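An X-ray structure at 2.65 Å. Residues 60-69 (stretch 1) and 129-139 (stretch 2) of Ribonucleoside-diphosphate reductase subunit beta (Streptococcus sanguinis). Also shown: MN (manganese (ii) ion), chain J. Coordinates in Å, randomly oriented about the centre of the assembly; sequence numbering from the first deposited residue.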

# COMPACT_ATOMS: atom_id res chain seq x y z
N GLY A 60 3.84 -22.32 0.31
CA GLY A 60 2.41 -22.28 0.60
C GLY A 60 2.10 -21.93 2.05
O GLY A 60 1.13 -21.22 2.33
N GLY A 61 2.93 -22.42 2.97
CA GLY A 61 2.79 -22.10 4.39
C GLY A 61 3.09 -20.65 4.69
O GLY A 61 2.43 -20.02 5.51
N LEU A 62 4.12 -20.11 4.02
CA LEU A 62 4.48 -18.70 4.15
C LEU A 62 3.46 -17.81 3.45
O LEU A 62 3.20 -16.69 3.90
CB LEU A 62 5.87 -18.46 3.56
CG LEU A 62 7.04 -19.20 4.21
CD1 LEU A 62 8.28 -19.10 3.32
CD2 LEU A 62 7.33 -18.67 5.61
N THR A 63 2.89 -18.30 2.35
CA THR A 63 1.84 -17.58 1.62
C THR A 63 0.67 -17.23 2.53
O THR A 63 0.06 -16.17 2.39
CB THR A 63 1.30 -18.41 0.43
OG1 THR A 63 2.39 -18.97 -0.31
CG2 THR A 63 0.45 -17.55 -0.50
N LEU A 64 0.35 -18.13 3.46
CA LEU A 64 -0.70 -17.91 4.45
C LEU A 64 -0.38 -16.71 5.34
O LEU A 64 -1.28 -15.94 5.69
CB LEU A 64 -0.89 -19.16 5.31
CG LEU A 64 -2.10 -19.20 6.24
CD1 LEU A 64 -3.38 -19.41 5.44
CD2 LEU A 64 -1.94 -20.30 7.27
N LEU A 65 0.89 -16.56 5.69
CA LEU A 65 1.32 -15.51 6.62
C LEU A 65 1.61 -14.17 5.94
O LEU A 65 1.54 -13.12 6.59
CB LEU A 65 2.55 -15.98 7.39
CG LEU A 65 2.37 -17.27 8.20
CD1 LEU A 65 3.71 -17.78 8.69
CD2 LEU A 65 1.41 -17.05 9.36
N ASP A 66 1.95 -14.19 4.65
CA ASP A 66 2.05 -12.95 3.86
C ASP A 66 0.65 -12.43 3.48
O ASP A 66 0.48 -11.23 3.25
CB ASP A 66 2.91 -13.14 2.60
CG ASP A 66 4.38 -12.80 2.84
OD1 ASP A 66 4.67 -11.68 3.31
OD2 ASP A 66 5.24 -13.65 2.55
N THR A 67 -0.32 -13.34 3.41
CA THR A 67 -1.73 -12.97 3.25
C THR A 67 -2.26 -12.37 4.55
O THR A 67 -3.00 -11.38 4.53
CB THR A 67 -2.60 -14.18 2.87
OG1 THR A 67 -2.01 -14.87 1.76
CG2 THR A 67 -4.01 -13.74 2.49
N LEU A 68 -1.90 -12.99 5.66
CA LEU A 68 -2.27 -12.51 7.00
C LEU A 68 -1.80 -11.07 7.23
O LEU A 68 -2.53 -10.26 7.80
CB LEU A 68 -1.67 -13.43 8.07
CG LEU A 68 -1.85 -13.03 9.53
CD1 LEU A 68 -3.32 -13.04 9.92
CD2 LEU A 68 -1.05 -13.96 10.44
N GLN A 69 -0.58 -10.77 6.79
CA GLN A 69 0.02 -9.45 6.99
C GLN A 69 -0.60 -8.38 6.10
O GLN A 69 -0.90 -7.28 6.57
CB GLN A 69 1.54 -9.51 6.76
CG GLN A 69 2.31 -10.23 7.84
CD GLN A 69 2.44 -9.42 9.12
OE1 GLN A 69 3.47 -8.80 9.38
NE2 GLN A 69 1.39 -9.42 9.93
MN MN J . 6.07 -10.42 4.30
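Stretch 2 (129-139) YLQKKAEIINE

Stretch 2 lies along stretch 1 as a second helix running in nearly the same direction, in an apolar contact built on leucines with no hydrogen bond between the two. Both segments are helical and belong to longer helices; their N-to-C directions differ by 21° (signed crossing angle -21°), and the axes come within 10.5 Å. The register holds over one turn: the CA atoms of Gly61 and Leu130 are 6.8 Å apart, those of Leu65 and Ala134 7.0 Å. At the first of these levels Gly61 has no side chain, and Leu130 (m, t) uses the space, its CD1 lying 3.7 Å from Gly61 CA; a CB on Gly61 would fall about 3.4 Å from that methyl, a tight fit. Leu64 (t, p) points toward stretch 2 and places CD2 3.7 Å from Leu130 CB. The same CD2 is 4.1 Å from Gln131 NE2, because the Gln131 side chain starts away from stretch 1 but its end comes nearer. Ala134 points toward stretch 1, and its CB faces two leucine methyls, 4.4 Å from Leu65 CD2 and 4.3 Å from Leu68 CD2. The CA-to-CB bond of Lys133 points sideways to stretch 1, but the end of the side chain comes nearer, with CE 4.1 Å from Leu65 CD1; its NZ is hydrogen-bonded elsewhere in the structure. Leu68, again t, p, closes the row: CD2 is 4.0 Å from Ile137 CG2, and CD1 is 3.9 Å from Asn138 CB. Together the two stretches bury 421 Å². Asp66 takes no part in this packing; its OD1 binds the manganese ion at 2.1 Å, with the other ligands elsewhere in the structure.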

# COMPACT_ATOMS: atom_id res chain seq x y z
N TYR A 129 -0.80 -26.83 12.39
CA TYR A 129 0.20 -25.90 12.92
C TYR A 129 -0.02 -24.48 12.43
O TYR A 129 -0.12 -23.55 13.23
CB TYR A 129 1.61 -26.35 12.55
CG TYR A 129 1.96 -27.75 13.01
CD1 TYR A 129 2.29 -28.00 14.34
CD2 TYR A 129 1.96 -28.82 12.12
CE1 TYR A 129 2.61 -29.28 14.77
CE2 TYR A 129 2.28 -30.10 12.54
CZ TYR A 129 2.60 -30.33 13.87
OH TYR A 129 2.91 -31.60 14.29
N LEU A 130 -0.10 -24.31 11.11
CA LEU A 130 -0.20 -22.99 10.48
C LEU A 130 -1.46 -22.23 10.89
O LEU A 130 -1.41 -21.03 11.16
CB LEU A 130 -0.15 -23.11 8.96
CG LEU A 130 1.11 -23.72 8.33
CD1 LEU A 130 0.87 -24.03 6.86
CD2 LEU A 130 2.31 -22.80 8.50
N GLN A 131 -2.59 -22.94 10.91
CA GLN A 131 -3.88 -22.34 11.30
C GLN A 131 -3.87 -21.88 12.76
O GLN A 131 -4.42 -20.83 13.08
CB GLN A 131 -5.03 -23.33 11.08
CG GLN A 131 -5.32 -23.62 9.61
CD GLN A 131 -5.90 -22.42 8.87
OE1 GLN A 131 -6.67 -21.64 9.44
NE2 GLN A 131 -5.52 -22.26 7.61
N LYS A 132 -3.26 -22.68 13.63
CA LYS A 132 -3.13 -22.32 15.04
C LYS A 132 -2.08 -21.21 15.20
O LYS A 132 -2.26 -20.30 16.00
CB LYS A 132 -2.75 -23.55 15.88
CG LYS A 132 -3.26 -23.53 17.32
CD LYS A 132 -2.32 -22.79 18.25
CE LYS A 132 -2.84 -22.80 19.68
NZ LYS A 132 -4.04 -21.93 19.86
N LYS A 133 -1.01 -21.30 14.41
CA LYS A 133 0.05 -20.28 14.41
C LYS A 133 -0.50 -18.92 13.98
O LYS A 133 -0.18 -17.90 14.60
CB LYS A 133 1.18 -20.72 13.47
CG LYS A 133 2.39 -19.78 13.46
CD LYS A 133 3.62 -20.46 12.88
CE LYS A 133 3.43 -20.85 11.42
NZ LYS A 133 4.69 -21.34 10.80
N ALA A 134 -1.31 -18.91 12.93
CA ALA A 134 -1.95 -17.68 12.46
C ALA A 134 -3.02 -17.17 13.43
O ALA A 134 -3.25 -15.96 13.53
CB ALA A 134 -2.55 -17.89 11.08
N GLU A 135 -3.68 -18.09 14.13
CA GLU A 135 -4.72 -17.75 15.11
C GLU A 135 -4.16 -16.98 16.30
O GLU A 135 -4.78 -16.04 16.79
CB GLU A 135 -5.44 -19.01 15.60
CG GLU A 135 -6.72 -18.74 16.38
CD GLU A 135 -7.22 -19.95 17.14
OE1 GLU A 135 -6.83 -21.09 16.80
OE2 GLU A 135 -8.02 -19.77 18.09
N ILE A 136 -2.98 -17.40 16.77
CA ILE A 136 -2.31 -16.72 17.88
C ILE A 136 -1.92 -15.29 17.49
O ILE A 136 -2.05 -14.37 18.29
CB ILE A 136 -1.05 -17.49 18.35
CG1 ILE A 136 -1.45 -18.84 18.97
CG2 ILE A 136 -0.26 -16.68 19.37
CD1 ILE A 136 -0.31 -19.82 19.09
N ILE A 137 -1.45 -15.13 16.25
CA ILE A 137 -0.97 -13.83 15.77
C ILE A 137 -2.11 -12.87 15.45
O ILE A 137 -2.06 -11.70 15.84
CB ILE A 137 -0.05 -14.00 14.54
CG1 ILE A 137 1.20 -14.82 14.89
CG2 ILE A 137 0.36 -12.65 13.97
CD1 ILE A 137 2.16 -14.16 15.86
N ASN A 138 -3.14 -13.34 14.74
CA ASN A 138 -4.26 -12.49 14.35
C ASN A 138 -5.11 -12.05 15.55
O ASN A 138 -5.65 -10.95 15.56
CB ASN A 138 -5.15 -13.18 13.31
CG ASN A 138 -6.13 -12.22 12.64
OD1 ASN A 138 -5.90 -11.01 12.59
ND2 ASN A 138 -7.22 -12.77 12.12
N GLU A 139 -5.23 -12.93 16.54
CA GLU A 139 -5.92 -12.61 17.79
C GLU A 139 -5.24 -11.42 18.49
O GLU A 139 -5.92 -10.59 19.10
CB GLU A 139 -5.95 -13.83 18.72
CG GLU A 139 -6.66 -13.62 20.05
CD GLU A 139 -5.75 -13.06 21.14
OE1 GLU A 139 -4.56 -13.44 21.21
OE2 GLU A 139 -6.24 -12.22 21.94